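Phosphoribosylaminoimidazole-succinocarboxamide synthase (Saccharomyces cerevisiae, PDB 2CNQ) catalyses the ATP-dependent joining of aspartate to 4-carboxy-5-aminoimidazole ribotide, giving SAICAR in de novo purine biosynthesis. Local coordinates at residues A[204-212]-A[294-302]. Residues are numbered along the deposited sequence; the frame is centred on the assembly and turned at random. Where two conformers were deposited one is given.
Sequences DYAKEKGII and EAYETLTGS
The Schellman motif that ends helix 185-209 at Gly-210 (positive phi, Ile-211 N to Ala-206 O 2.9 Å, Gly-210 N bonded to Lys-207 O), together with the start of strand 211-223, packs on the last turns of helix 282-300; Tyr-205 and Leu-299 make the polar link, the two short axes running at 103° to each other. Tyr-205 OH donates to Leu-299 O at 2.6 Å; at a C=O...donor angle of 159° the hydroxyl arrives near the line of the C=O bond, slightly tilted from the carbonyl plane, and Leu-299 O lies at the ring edge, in its plane. With CG anti to the backbone N (chi1 164°), the ring is carried across to this carbonyl, while Lys-209 CG lies over one face, toward the rim. Next to this bond, Leu-299 CD2 meets Ala-206 CB at 3.6 Å and, in the conformer given, Ile-211 CD1 reaches Thr-298 CB at 3.7 Å. Phe-243 of the neighbouring strand 228-245 also touches Ile-211, Ala-295 and Leu-299, so helix 282-300 packs on the mixed sheet here. A phenylalanine at Tyr-205 would remove the hydroxyl and probably leave Leu-299 O without a partner from helix 185-209. One directional bond, to a carbonyl in the last turn of helix 282-300, thus accompanies a largely buried aliphatic cluster.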
loop_
_atom_site.group_PDB
_atom_site.type_symbol
_atom_site.label_atom_id
_atom_site.label_comp_id
_atom_site.label_asym_id
_atom_site.label_seq_id
_atom_site.Cartn_x
_atom_site.Cartn_y
_atom_site.Cartn_z
ATOM N N ASP A 204 3.562 12.074 11.106
ATOM C CA ASP A 204 4.320 12.729 12.147
ATOM C C ASP A 204 5.352 11.786 12.692
ATOM O O ASP A 204 6.476 12.165 12.926
ATOM C CB ASP A 204 3.411 13.219 13.221
ATOM C CG ASP A 204 2.612 14.403 12.788
ATOM O OD1 ASP A 204 1.695 14.752 13.544
ATOM O OD2 ASP A 204 2.898 14.985 11.726
ATOM N N TYR A 205 4.973 10.541 12.877
ATOM C CA TYR A 205 5.879 9.544 13.349
ATOM C C TYR A 205 7.016 9.373 12.386
ATOM O O TYR A 205 8.176 9.322 12.758
ATOM C CB TYR A 205 5.122 8.240 13.533
ATOM C CG TYR A 205 6.024 7.073 13.657
ATOM C CD1 TYR A 205 6.634 6.742 14.834
ATOM C CD2 TYR A 205 6.303 6.318 12.541
ATOM C CE1 TYR A 205 7.501 5.671 14.884
ATOM C CE2 TYR A 205 7.160 5.283 12.569
ATOM C CZ TYR A 205 7.756 4.955 13.752
ATOM O OH TYR A 205 8.642 3.936 13.837
ATOM N N ALA A 206 6.687 9.225 11.125
ATOM C CA ALA A 206 7.696 8.998 10.134
ATOM C C ALA A 206 8.624 10.175 10.017
ATOM O O ALA A 206 9.805 9.998 9.802
ATOM C CB ALA A 206 7.075 8.695 8.818
ATOM N N LYS A 207 8.081 11.371 10.117
ATOM C CA LYS A 207 8.899 12.542 9.947
ATOM C C LYS A 207 9.985 12.565 10.980
ATOM O O LYS A 207 11.117 12.917 10.675
ATOM C CB LYS A 207 8.076 13.803 10.030
ATOM C CG LYS A 207 8.848 15.068 9.677
ATOM C CD LYS A 207 9.475 15.056 8.323
ATOM C CE LYS A 207 10.018 16.416 7.929
ATOM N NZ LYS A 207 11.147 16.770 8.817
ATOM N N GLU A 208 9.669 12.181 12.194
ATOM C CA GLU A 208 10.661 12.186 13.234
ATOM C C GLU A 208 11.717 11.149 12.945
ATOM O O GLU A 208 12.858 11.326 13.314
ATOM C CB GLU A 208 9.998 11.964 14.566
ATOM C CG GLU A 208 10.920 12.106 15.736
ATOM C CD GLU A 208 11.752 10.884 16.006
ATOM O OE1 GLU A 208 11.364 9.764 15.644
ATOM O OE2 GLU A 208 12.811 11.043 16.636
ATOM N N LYS A 209 11.353 10.074 12.271
ATOM C CA LYS A 209 12.306 9.086 11.834
ATOM C C LYS A 209 13.090 9.529 10.634
ATOM O O LYS A 209 14.041 8.852 10.280
ATOM C CB LYS A 209 11.629 7.781 11.469
ATOM C CG LYS A 209 10.895 7.097 12.574
ATOM C CD LYS A 209 11.837 6.750 13.688
ATOM C CE LYS A 209 11.224 5.711 14.608
ATOM N NZ LYS A 209 12.153 5.436 15.717
ATOM N N GLY A 210 12.692 10.608 9.998
ATOM C CA GLY A 210 13.391 11.107 8.850
ATOM C C GLY A 210 12.739 10.855 7.537
ATOM O O GLY A 210 13.361 11.142 6.536
ATOM N N ILE A 211 11.514 10.385 7.517
ATOM C CA ILE A 211 10.834 10.123 6.271
ATOM C C ILE A 211 9.616 10.984 6.206
ATOM O O ILE A 211 8.842 11.061 7.128
ATOM C CB ILE A 211 10.560 8.629 6.005
ATOM C CG1 ILE A 211 11.849 7.974 5.473
ATOM C CG2 ILE A 211 9.456 8.463 4.986
ATOM C CD1 ILE A 211 11.740 6.494 5.232
ATOM N N ILE A 212 9.470 11.597 5.061
ATOM C CA ILE A 212 8.248 12.265 4.705
ATOM C C ILE A 212 7.389 11.278 3.984
ATOM O O ILE A 212 7.767 10.756 2.956
ATOM C CB ILE A 212 8.537 13.462 3.825
ATOM C CG1 ILE A 212 9.232 14.541 4.639
ATOM C CG2 ILE A 212 7.246 13.972 3.238
ATOM C CD1 ILE A 212 9.748 15.673 3.827
ATOM N N GLU A 294 15.222 0.443 2.742
ATOM C CA GLU A 294 15.568 1.632 3.481
ATOM C C GLU A 294 14.342 2.258 4.081
ATOM O O GLU A 294 14.355 2.678 5.215
ATOM C CB GLU A 294 16.300 2.588 2.590
ATOM C CG GLU A 294 16.708 3.862 3.272
ATOM C CD GLU A 294 17.749 3.689 4.351
ATOM O OE1 GLU A 294 18.075 4.705 4.966
ATOM O OE2 GLU A 294 18.305 2.615 4.528
ATOM N N ALA A 295 13.268 2.330 3.315
ATOM C CA ALA A 295 12.045 2.836 3.874
ATOM C C ALA A 295 11.644 1.994 5.057
ATOM O O ALA A 295 11.270 2.508 6.087
ATOM C CB ALA A 295 10.961 2.851 2.860
ATOM N N TYR A 296 11.666 0.691 4.884
ATOM C CA TYR A 296 11.287 -0.203 5.940
ATOM C C TYR A 296 12.099 0.041 7.164
ATOM O O TYR A 296 11.578 0.135 8.248
ATOM C CB TYR A 296 11.451 -1.640 5.468
ATOM C CG TYR A 296 11.266 -2.618 6.557
ATOM C CD1 TYR A 296 12.333 -3.036 7.329
ATOM C CD2 TYR A 296 10.022 -3.102 6.868
ATOM C CE1 TYR A 296 12.148 -3.907 8.365
ATOM C CE2 TYR A 296 9.837 -3.960 7.901
ATOM C CZ TYR A 296 10.902 -4.352 8.644
ATOM O OH TYR A 296 10.685 -5.212 9.682
ATOM N N GLU A 297 13.386 0.080 7.022
ATOM C CA GLU A 297 14.245 0.219 8.191
ATOM C C GLU A 297 14.025 1.537 8.857
ATOM O O GLU A 297 13.975 1.603 10.067
ATOM C CB GLU A 297 15.689 0.049 7.775
ATOM C CG GLU A 297 15.978 -1.362 7.379
ATOM C CD GLU A 297 17.429 -1.667 7.189
ATOM O OE1 GLU A 297 17.813 -2.811 7.423
ATOM O OE2 GLU A 297 18.179 -0.769 6.788
ATOM N N THR A 298 13.901 2.602 8.096
ATOM C CA THR A 298 13.761 3.890 8.701
ATOM C C THR A 298 12.433 4.016 9.383
ATOM O O THR A 298 12.330 4.515 10.484
ATOM C CB THR A 298 13.953 4.960 7.710
ATOM O OG1 THR A 298 15.245 4.787 7.155
ATOM C CG2 THR A 298 13.931 6.320 8.317
ATOM N N LEU A 299 11.391 3.563 8.724
ATOM C CA LEU A 299 10.077 3.695 9.288
ATOM C C LEU A 299 9.910 2.866 10.513
ATOM O O LEU A 299 9.266 3.296 11.433
ATOM C CB LEU A 299 9.042 3.300 8.257
ATOM C CG LEU A 299 8.938 4.295 7.128
ATOM C CD1 LEU A 299 8.139 3.699 6.012
ATOM C CD2 LEU A 299 8.370 5.612 7.608
ATOM N N THR A 300 10.405 1.645 10.499
ATOM C CA THR A 300 10.186 0.747 11.610
ATOM C C THR A 300 11.210 0.908 12.669
ATOM O O THR A 300 10.981 0.499 13.779
ATOM C CB THR A 300 10.180 -0.697 11.192
ATOM O OG1 THR A 300 11.467 -1.084 10.722
ATOM C CG2 THR A 300 9.143 -0.997 10.160
ATOM N N GLY A 301 12.359 1.463 12.338
ATOM C CA GLY A 301 13.461 1.491 13.254
ATOM C C GLY A 301 14.057 0.144 13.470
ATOM O O GLY A 301 14.826 -0.023 14.384
ATOM N N SER A 302 13.732 -0.830 12.654
ATOM C CA SER A 302 14.275 -2.140 12.778
ATOM C C SER A 302 15.133 -2.424 11.590
ATOM O O SER A 302 15.009 -1.809 10.564
ATOM C CB SER A 302 13.150 -3.166 12.784
ATOM O OG SER A 302 12.385 -3.094 13.967
#